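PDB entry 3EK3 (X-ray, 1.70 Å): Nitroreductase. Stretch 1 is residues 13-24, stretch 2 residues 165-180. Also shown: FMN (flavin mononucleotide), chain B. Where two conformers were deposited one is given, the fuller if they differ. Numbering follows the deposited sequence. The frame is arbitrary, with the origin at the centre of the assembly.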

ATOM      1  N   ALA A  13     -12.048 -10.986  -1.181  1.00 12.23           N
ATOM      2  CA  ALA A  13     -13.417 -10.458  -1.238  1.00 13.34           C
ATOM      3  C   ALA A  13     -13.462  -8.936  -1.340  1.00 11.46           C
ATOM      4  O   ALA A  13     -14.480  -8.383  -1.765  1.00 12.68           O
ATOM      5  CB  ALA A  13     -14.224 -10.916  -0.038  1.00 15.35           C
ATOM      6  N   ARG A  14     -12.383  -8.268  -0.956  1.00 12.03           N
ATOM      7  CA  ARG A  14     -12.302  -6.801  -1.033  1.00 11.56           C
ATOM      8  C   ARG A  14     -12.500  -6.312  -2.453  1.00 13.07           C
ATOM      9  O   ARG A  14     -11.759  -6.702  -3.366  1.00 14.29           O
ATOM     10  CB  ARG A  14     -10.968  -6.292  -0.496  1.00 11.33           C
ATOM     11  CG  ARG A  14     -10.839  -4.772  -0.467  1.00 10.06           C
ATOM     12  CD  ARG A  14      -9.470  -4.272  -0.887  1.00  8.93           C
ATOM     13  NE  ARG A  14      -9.028  -4.870  -2.137  1.00  9.38           N
ATOM     14  CZ  ARG A  14      -9.443  -4.494  -3.344  1.00  9.43           C
ATOM     15  NH1 ARG A  14     -10.292  -3.501  -3.494  1.00 10.39           N
ATOM     16  NH2 ARG A  14      -9.021  -5.153  -4.399  1.00 10.27           N
ATOM     17  N   ARG A  15     -13.463  -5.412  -2.629  1.00 11.99           N
ATOM     18  CA  ARG A  15     -13.744  -4.846  -3.946  1.00 12.66           C
ATOM     19  C   ARG A  15     -13.897  -3.337  -3.859  1.00 11.27           C
ATOM     20  O   ARG A  15     -14.192  -2.773  -2.795  1.00 12.25           O
ATOM     21  CB  ARG A  15     -15.013  -5.464  -4.564  1.00 13.90           C
ATOM     22  CG  ARG A  15     -14.956  -6.982  -4.841  1.00 10.00           C
ATOM     23  CD  ARG A  15     -13.864  -7.386  -5.810  1.00 13.64           C
ATOM     24  NE  ARG A  15     -14.031  -6.771  -7.126  1.00  8.17           N
ATOM     25  CZ  ARG A  15     -14.940  -7.128  -8.029  1.00  8.20           C
ATOM     26  NH1 ARG A  15     -15.792  -8.127  -7.772  1.00 11.25           N
ATOM     27  NH2 ARG A  15     -15.008  -6.486  -9.202  1.00 14.12           N
ATOM     28  N   SER A  16     -13.714  -2.683  -5.000  1.00 10.83           N
ATOM     29  CA  SER A  16     -13.998  -1.277  -5.111  1.00 11.35           C
ATOM     30  C   SER A  16     -15.473  -1.046  -5.414  1.00 10.55           C
ATOM     31  O   SER A  16     -15.978  -1.414  -6.482  1.00 10.69           O
ATOM     32  CB  SER A  16     -13.146  -0.688  -6.213  1.00 10.24           C
ATOM     33  OG  SER A  16     -11.764  -0.702  -5.867  1.00 11.52           O
ATOM     34  N   VAL A  17     -16.166  -0.412  -4.470  1.00 10.05           N
ATOM     35  CA  VAL A  17     -17.605  -0.186  -4.574  1.00 12.46           C
ATOM     36  C   VAL A  17     -17.873   1.294  -4.853  1.00 13.34           C
ATOM     37  O   VAL A  17     -17.269   2.163  -4.235  1.00 11.85           O
ATOM     38  CB  VAL A  17     -18.315  -0.617  -3.271  1.00 12.41           C
ATOM     39  CG1 VAL A  17     -19.785  -0.125  -3.224  1.00 11.58           C
ATOM     40  CG2 VAL A  17     -18.259  -2.143  -3.109  1.00 12.82           C
ATOM     41  N   ARG A  18     -18.786   1.562  -5.790  1.00 10.42           N
ATOM     42  CA  ARG A  18     -19.012   2.919  -6.307  1.00 12.91           C
ATOM     43  C   ARG A  18     -20.478   3.313  -6.289  1.00 10.82           C
ATOM     44  O   ARG A  18     -20.901   4.199  -7.011  1.00 11.92           O
ATOM     45  CB  ARG A  18     -18.447   3.010  -7.717  1.00 11.91           C
ATOM     46  CG  ARG A  18     -16.974   2.579  -7.792  1.00 10.72           C
ATOM     47  CD  ARG A  18     -16.370   2.847  -9.130  1.00 15.90           C
ATOM     48  NE  ARG A  18     -14.936   2.566  -9.103  1.00 14.43           N
ATOM     49  CZ  ARG A  18     -14.363   1.439  -9.491  1.00 16.03           C
ATOM     50  NH1 ARG A  18     -15.081   0.444  -9.950  1.00 16.90           N
ATOM     51  NH2 ARG A  18     -13.045   1.309  -9.400  1.00 14.32           N
ATOM     52  N   ALA A  19     -21.256   2.636  -5.446  1.00 11.48           N
ATOM     53  CA  ALA A  19     -22.643   2.993  -5.195  1.00 14.94           C
ATOM     54  C   ALA A  19     -22.908   2.685  -3.744  1.00 12.19           C
ATOM     55  O   ALA A  19     -22.686   1.570  -3.322  1.00 11.94           O
ATOM     56  CB  ALA A  19     -23.580   2.208  -6.080  1.00 14.32           C
ATOM     57  N   TYR A  20     -23.394   3.675  -3.005  1.00 12.60           N
ATOM     58  CA  TYR A  20     -23.492   3.619  -1.564  1.00 12.42           C
ATOM     59  C   TYR A  20     -24.889   3.929  -1.067  1.00 14.29           C
ATOM     60  O   TYR A  20     -25.608   4.736  -1.656  1.00 12.65           O
ATOM     61  CB  TYR A  20     -22.493   4.625  -0.922  1.00 12.41           C
ATOM     62  CG  TYR A  20     -21.089   4.137  -1.044  1.00 11.66           C
ATOM     63  CD1 TYR A  20     -20.543   3.273  -0.101  1.00 13.91           C
ATOM     64  CD2 TYR A  20     -20.305   4.503  -2.126  1.00  9.79           C
ATOM     65  CE1 TYR A  20     -19.265   2.768  -0.241  1.00 10.25           C
ATOM     66  CE2 TYR A  20     -19.031   3.998  -2.279  1.00 13.69           C
ATOM     67  CZ  TYR A  20     -18.501   3.147  -1.334  1.00 10.91           C
ATOM     68  OH  TYR A  20     -17.197   2.668  -1.523  1.00 11.41           O
ATOM     69  N   ASP A  21     -25.276   3.245   0.003  1.00 14.16           N
ATOM     70  CA  ASP A  21     -26.452   3.617   0.772  1.00 15.02           C
ATOM     71  C   ASP A  21     -26.209   4.938   1.484  1.00 15.03           C
ATOM     72  O   ASP A  21     -25.064   5.359   1.697  1.00 15.30           O
ATOM     73  CB  ASP A  21     -26.773   2.530   1.811  1.00 14.66           C
ATOM     74  CG  ASP A  21     -28.137   2.704   2.447  1.00 17.53           C
ATOM     75  OD1 ASP A  21     -29.128   2.285   1.808  1.00 17.28           O
ATOM     76  OD2 ASP A  21     -28.225   3.252   3.581  1.00 16.82           O
ATOM     77  N   ARG A  22     -27.289   5.608   1.870  1.00 14.35           N
ATOM     78  CA  ARG A  22     -27.150   6.840   2.644  1.00 16.79           C
ATOM     79  C   ARG A  22     -26.744   6.627   4.109  1.00 16.67           C
ATOM     80  O   ARG A  22     -26.283   7.553   4.743  1.00 16.12           O
ATOM     81  CB  ARG A  22     -28.433   7.679   2.569  1.00 16.56           C
ATOM     82  CG  ARG A  22     -28.650   8.324   1.199  1.00 21.17           C
ATOM     83  CD  ARG A  22     -30.009   9.002   1.030  1.00 23.91           C
ATOM     84  NE  ARG A  22     -31.061   8.103   0.548  1.00 33.29           N
ATOM     85  N   LYS A  23     -26.919   5.428   4.663  1.00 17.34           N
ATOM     86  CA  LYS A  23     -26.678   5.245   6.097  1.00 15.87           C
ATOM     87  C   LYS A  23     -25.182   5.388   6.426  1.00 14.86           C
ATOM     88  O   LYS A  23     -24.318   4.740   5.824  1.00 14.96           O
ATOM     89  CB  LYS A  23     -27.217   3.895   6.613  1.00 16.00           C
ATOM     90  CG  LYS A  23     -27.228   3.826   8.114  1.00 20.81           C
ATOM     91  N   GLN A  24     -24.905   6.247   7.392  1.00 13.74           N
ATOM     92  CA  GLN A  24     -23.566   6.421   7.907  1.00 13.11           C
ATOM     93  C   GLN A  24     -23.120   5.165   8.624  1.00 14.99           C
ATOM     94  O   GLN A  24     -23.941   4.419   9.159  1.00 14.91           O
ATOM     95  CB  GLN A  24     -23.511   7.643   8.820  1.00 12.13           C
ATOM     96  CG  GLN A  24     -22.172   7.998   9.380  1.00 15.33           C
ATOM     97  CD  GLN A  24     -21.173   8.308   8.310  1.00 12.46           C
ATOM     98  OE1 GLN A  24     -20.590   7.406   7.725  1.00 16.67           O
ATOM     99  NE2 GLN A  24     -20.996   9.590   8.010  1.00 15.25           N
ATOM    100  N   VAL A 165     -10.068   7.132   1.073  1.00 11.29           N
ATOM    101  CA  VAL A 165     -10.903   5.971   1.241  1.00 10.32           C
ATOM    102  C   VAL A 165     -12.356   6.352   1.433  1.00 10.26           C
ATOM    103  O   VAL A 165     -12.709   6.908   2.475  1.00  9.75           O
ATOM    104  CB  VAL A 165     -10.425   5.214   2.482  1.00  8.94           C
ATOM    105  CG1 VAL A 165     -11.257   3.944   2.793  1.00 11.34           C
ATOM    106  CG2 VAL A 165      -8.899   4.859   2.382  1.00 10.68           C
ATOM    107  N   ALA A 166     -13.209   6.005   0.456  1.00 10.12           N
ATOM    108  CA  ALA A 166     -14.638   6.112   0.621  1.00  9.61           C
ATOM    109  C   ALA A 166     -15.067   4.960   1.480  1.00 10.38           C
ATOM    110  O   ALA A 166     -14.565   3.841   1.303  1.00 10.19           O
ATOM    111  CB  ALA A 166     -15.383   6.046  -0.748  1.00  8.90           C
ATOM    112  N   LEU A 167     -15.987   5.224   2.400  1.00 11.41           N
ATOM    113  CA  LEU A 167     -16.530   4.169   3.238  1.00 12.87           C
ATOM    114  C   LEU A 167     -18.037   4.293   3.377  1.00 14.08           C
ATOM    115  O   LEU A 167     -18.578   5.391   3.502  1.00 11.70           O
ATOM    116  CB  LEU A 167     -15.920   4.216   4.650  1.00 14.34           C
ATOM    117  CG  LEU A 167     -14.429   3.982   4.857  1.00 12.12           C
ATOM    118  CD1 LEU A 167     -14.072   4.411   6.270  1.00 10.68           C
ATOM    119  CD2 LEU A 167     -14.012   2.522   4.588  1.00 16.36           C
ATOM    120  N   GLY A 168     -18.707   3.143   3.430  1.00 14.02           N
ATOM    121  CA  GLY A 168     -20.165   3.094   3.546  1.00 12.97           C
ATOM    122  C   GLY A 168     -20.699   1.698   3.358  1.00 15.48           C
ATOM    123  O   GLY A 168     -19.943   0.734   3.277  1.00 14.83           O
ATOM    124  N   TYR A 169     -22.011   1.595   3.254  1.00 15.00           N
ATOM    125  CA  TYR A 169     -22.634   0.344   2.866  1.00 14.32           C
ATOM    126  C   TYR A 169     -22.933   0.351   1.380  1.00 12.07           C
ATOM    127  O   TYR A 169     -23.422   1.344   0.837  1.00 11.82           O
ATOM    128  CB  TYR A 169     -23.913   0.121   3.655  1.00 15.64           C
ATOM    129  CG  TYR A 169     -23.680   0.053   5.126  1.00 19.37           C
ATOM    130  CD1 TYR A 169     -23.160  -1.099   5.714  1.00 18.11           C
ATOM    131  CD2 TYR A 169     -23.957   1.155   5.942  1.00 15.56           C
ATOM    132  CE1 TYR A 169     -22.939  -1.150   7.085  1.00 26.40           C
ATOM    133  CE2 TYR A 169     -23.744   1.107   7.309  1.00 21.37           C
ATOM    134  CZ  TYR A 169     -23.236  -0.041   7.867  1.00 24.52           C
ATOM    135  OH  TYR A 169     -23.039  -0.081   9.216  1.00 31.41           O
ATOM    136  N   LYS A 170     -22.663  -0.766   0.718  1.00 14.02           N
ATOM    137  CA  LYS A 170     -23.017  -0.907  -0.688  1.00 15.94           C
ATOM    138  C   LYS A 170     -24.522  -0.677  -0.864  1.00 15.14           C
ATOM    139  O   LYS A 170     -25.353  -1.190  -0.089  1.00 14.61           O
ATOM    140  CB  LYS A 170     -22.634  -2.293  -1.228  1.00 16.10           C
ATOM    141  CG  LYS A 170     -22.878  -2.478  -2.704  1.00 18.65           C
ATOM    142  CD  LYS A 170     -22.237  -3.780  -3.224  1.00 19.39           C
ATOM    143  CE  LYS A 170     -22.924  -5.039  -2.706  1.00 26.57           C
ATOM    144  N   ALA A 171     -24.850   0.109  -1.872  1.00 14.24           N
ATOM    145  CA  ALA A 171     -26.226   0.400  -2.250  1.00 15.09           C
ATOM    146  C   ALA A 171     -26.970  -0.892  -2.467  1.00 16.44           C
ATOM    147  O   ALA A 171     -26.425  -1.850  -3.027  1.00 14.33           O
ATOM    148  CB  ALA A 171     -26.258   1.243  -3.501  1.00 13.64           C
ATOM    149  N   GLU A 172     -28.213  -0.919  -2.004  1.00 19.84           N
ATOM    150  CA  GLU A 172     -29.089  -2.064  -2.201  1.00 23.03           C
ATOM    151  C   GLU A 172     -29.192  -2.353  -3.698  1.00 22.54           C
ATOM    152  O   GLU A 172     -29.416  -1.436  -4.503  1.00 20.14           O
ATOM    153  CB  GLU A 172     -30.465  -1.776  -1.597  1.00 23.37           C
ATOM    154  CG  GLU A 172     -31.238  -3.030  -1.263  1.00 29.71           C
ATOM    155  CD  GLU A 172     -32.715  -2.778  -0.993  1.00 30.80           C
ATOM    156  OE1 GLU A 172     -33.075  -1.650  -0.577  1.00 41.73           O
ATOM    157  OE2 GLU A 172     -33.512  -3.724  -1.212  1.00 42.54           O
ATOM    158  N   GLY A 173     -28.973  -3.610  -4.077  1.00 23.66           N
ATOM    159  CA  GLY A 173     -29.042  -4.012  -5.483  1.00 24.67           C
ATOM    160  C   GLY A 173     -27.888  -3.597  -6.391  1.00 25.90           C
ATOM    161  O   GLY A 173     -27.932  -3.855  -7.596  1.00 25.71           O
ATOM    162  N   ALA A 174     -26.856  -2.955  -5.835  1.00 24.65           N
ATOM    163  CA  ALA A 174     -25.627  -2.707  -6.583  1.00 24.06           C
ATOM    164  C   ALA A 174     -24.892  -4.039  -6.747  1.00 24.82           C
ATOM    165  O   ALA A 174     -24.511  -4.674  -5.754  1.00 23.22           O
ATOM    166  CB  ALA A 174     -24.741  -1.697  -5.873  1.00 22.82           C
ATOM    167  N   LEU A 175     -24.711  -4.459  -7.997  1.00 26.63           N
ATOM    168  CA  LEU A 175     -24.013  -5.709  -8.299  1.00 29.13           C
ATOM    169  C   LEU A 175     -22.617  -5.411  -8.823  1.00 27.40           C
ATOM    170  O   LEU A 175     -22.430  -4.484  -9.603  1.00 29.46           O
ATOM    171  CB  LEU A 175     -24.770  -6.507  -9.360  1.00 30.47           C
ATOM    172  CG  LEU A 175     -26.234  -6.838  -9.076  1.00 33.82           C
ATOM    173  CD1 LEU A 175     -26.742  -7.765 -10.168  1.00 38.93           C
ATOM    174  CD2 LEU A 175     -26.421  -7.469  -7.688  1.00 37.97           C
ATOM    175  N   LEU A 176     -21.642  -6.204  -8.398  1.00 26.14           N
ATOM    176  CA  LEU A 176     -20.252  -6.069  -8.845  0.50 25.56           C
ATOM    177  C   LEU A 176     -19.967  -7.047  -9.986  1.00 26.44           C
ATOM    178  O   LEU A 176     -20.515  -8.141 -10.007  1.00 25.97           O
ATOM    179  CB  LEU A 176     -19.292  -6.380  -7.687  0.50 24.33           C
ATOM    180  CG  LEU A 176     -19.118  -5.343  -6.568  0.50 21.21           C
ATOM    181  CD1 LEU A 176     -18.890  -6.019  -5.230  0.50 13.94           C
ATOM    182  CD2 LEU A 176     -17.969  -4.394  -6.874  0.50 11.85           C
ATOM    183  N   LYS A 177     -19.087  -6.653 -10.903  1.00 25.99           N
ATOM    184  CA  LYS A 177     -18.527  -7.576 -11.879  1.00 25.84           C
ATOM    185  C   LYS A 177     -17.804  -8.714 -11.129  1.00 24.01           C
ATOM    186  O   LYS A 177     -17.142  -8.463 -10.155  1.00 18.09           O
ATOM    187  CB  LYS A 177     -17.545  -6.817 -12.794  1.00 27.33           C
ATOM    188  CG  LYS A 177     -18.216  -5.843 -13.791  1.00 29.39           C
ATOM    189  N   GLU A 178     -17.943  -9.965 -11.561  1.00 24.91           N
ATOM    190  CA  GLU A 178     -17.136 -11.054 -10.989  1.00 22.76           C
ATOM    191  C   GLU A 178     -15.645 -10.690 -11.079  1.00 19.50           C
ATOM    192  O   GLU A 178     -15.210 -10.149 -12.110  1.00 19.61           O
ATOM    193  CB  GLU A 178     -17.365 -12.353 -11.761  1.00 23.21           C
ATOM    194  CG  GLU A 178     -16.549 -13.548 -11.232  1.00 27.69           C
ATOM    195  CD  GLU A 178     -16.430 -14.730 -12.224  1.00 31.53           C
ATOM    196  OE1 GLU A 178     -16.843 -14.613 -13.413  1.00 37.81           O
ATOM    197  OE2 GLU A 178     -15.876 -15.779 -11.795  1.00 37.96           O
ATOM    198  N   LYS A 179     -14.874 -10.953 -10.015  1.00 15.09           N
ATOM    199  CA  LYS A 179     -13.431 -10.671 -10.038  1.00 13.94           C
ATOM    200  C   LYS A 179     -12.604 -11.866 -10.486  1.00 12.66           C
ATOM    201  O   LYS A 179     -12.742 -12.967  -9.976  1.00 12.53           O
ATOM    202  CB  LYS A 179     -12.895 -10.167  -8.686  1.00 12.90           C
ATOM    203  CG  LYS A 179     -11.368  -9.968  -8.660  1.00 10.85           C
ATOM    204  CD  LYS A 179     -10.919  -8.973  -7.606  1.00 12.26           C
ATOM    205  CE  LYS A 179      -9.448  -8.605  -7.756  1.00 12.16           C
ATOM    206  NZ  LYS A 179      -8.999  -7.571  -6.758  1.00 10.74           N
ATOM    207  N   THR A 180     -11.734 -11.592 -11.457  1.00 12.01           N
ATOM    208  CA  THR A 180     -10.666 -12.493 -11.863  1.00 11.25           C
ATOM    209  C   THR A 180      -9.388 -11.671 -11.924  1.00 10.03           C
ATOM    210  O   THR A 180      -9.435 -10.444 -12.111  1.00 10.30           O
ATOM    211  CB  THR A 180     -10.932 -13.151 -13.217  1.00 11.49           C
ATOM    212  OG1 THR A 180     -11.080 -12.166 -14.249  1.00 12.19           O
ATOM    213  CG2 THR A 180     -12.201 -14.004 -13.165  1.00 10.68           C
TER
HETATM  214  N1  FMN B 200     -11.304   3.720  -8.147  1.00 14.89           N
HETATM  215  C2  FMN B 200     -12.107   4.818  -8.348  1.00 14.60           C
HETATM  216  O2  FMN B 200     -13.322   4.681  -8.524  1.00 17.51           O
HETATM  217  N3  FMN B 200     -11.589   6.095  -8.398  1.00 17.75           N
HETATM  218  C4  FMN B 200     -10.258   6.283  -8.251  1.00 18.47           C
HETATM  219  O4  FMN B 200      -9.868   7.450  -8.081  1.00 13.78           O
HETATM  220  C4A FMN B 200      -9.435   5.170  -8.028  1.00 15.66           C
HETATM  221  N5  FMN B 200      -8.086   5.344  -7.855  1.00 16.92           N
HETATM  222  C5A FMN B 200      -7.247   4.277  -7.602  1.00 13.06           C
HETATM  223  C6  FMN B 200      -5.887   4.507  -7.393  1.00 14.54           C
HETATM  224  C7  FMN B 200      -5.023   3.454  -7.098  1.00 15.44           C
HETATM  225  C7M FMN B 200      -3.581   3.723  -6.667  1.00 14.23           C
HETATM  226  C8  FMN B 200      -5.552   2.163  -6.977  1.00 18.56           C
HETATM  227  C8M FMN B 200      -4.764   1.121  -6.218  1.00 15.19           C
HETATM  228  C9  FMN B 200      -6.917   1.940  -7.183  1.00 14.46           C
HETATM  229  C9A FMN B 200      -7.780   2.987  -7.491  1.00 13.84           C
HETATM  230  N10 FMN B 200      -9.153   2.793  -7.718  1.00 12.98           N
HETATM  231  C10 FMN B 200      -9.969   3.878  -7.937  1.00 12.90           C
HETATM  232  C1' FMN B 200      -9.773   1.422  -7.601  1.00 15.41           C
HETATM  233  C2' FMN B 200      -9.382   0.554  -8.803  1.00 12.86           C
HETATM  234  O2' FMN B 200     -10.110   0.955  -9.950  1.00 15.19           O
HETATM  235  C3' FMN B 200      -9.738  -0.883  -8.465  1.00 12.56           C
HETATM  236  O3' FMN B 200      -8.862  -1.318  -7.449  1.00 13.29           O
HETATM  237  C4' FMN B 200      -9.573  -1.833  -9.669  1.00 13.72           C
HETATM  238  O4' FMN B 200     -10.542  -1.541 -10.666  1.00 15.46           O
HETATM  239  C5' FMN B 200      -9.714  -3.290  -9.236  1.00 17.28           C
HETATM  240  O5' FMN B 200     -11.018  -3.525  -8.719  1.00 16.62           O
HETATM  241  P   FMN B 200     -11.265  -4.112  -7.229  1.00 16.01           P
HETATM  242  O1P FMN B 200     -10.422  -5.316  -7.074  1.00 16.69           O
HETATM  243  O2P FMN B 200     -12.780  -4.310  -7.039  1.00 16.94           O
HETATM  244  O3P FMN B 200     -10.722  -3.118  -6.232  1.00 16.75           O
HETATM  245  O   HOH W   1      -9.912  -8.377  -4.157  1.00 20.07           O
HETATM  246  O   HOH W   2     -23.635   3.857   3.441  1.00 23.30           O
HETATM  247  O   HOH W   3     -29.243   1.480  -0.683  1.00 30.21           O

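The two stretches meet along a short backbone bridge, with side chains packed around and beyond it. Ala171 N donates to Ala19 O (3.0 Å) and Asp21 N to Tyr169 O (2.8 Å), so Tyr20 and Lys170 lie paired between two nearly straight hydrogen bonds. This closeness suits small residues: the methyls of Ala19 and Ala171 touch, CB to CB, at 3.8 Å, and Ala19 CB also lies 4.1 Å from Ala174 CB; the type II turn from Ala171 to Ala174 brings both of these methyls against it.

One prominent bump is the Tyr20 ring, whose end comes back against the strand. Gly168 supplies its hollow: Tyr20 CD1 lies 3.7 Å from Gly168 CA, and a CB there would sit 2.7 Å from CD1, a clash. Farther along, Tyr20 OH comes within 3.9 Å of Ala166 CB, where a small methyl leaves room for the phenol.

Farther away, toward the FMN phosphate, the flat guanidinium of Arg15 slots between Leu176 CD2 on one face and Lys179 CB on the opposite face. Its edge remains free for polar partners: Arg15 NH1 and Arg15 NH2 both donate to Lys177 O (2.8 and 3.1 Å), while Arg15 NE donates to FMN O2P (2.8 Å). Phosphate also reconciles two like charges, Arg14 NH2 and Lys179 NZ, 3.4 Å apart; both donate to FMN O1P.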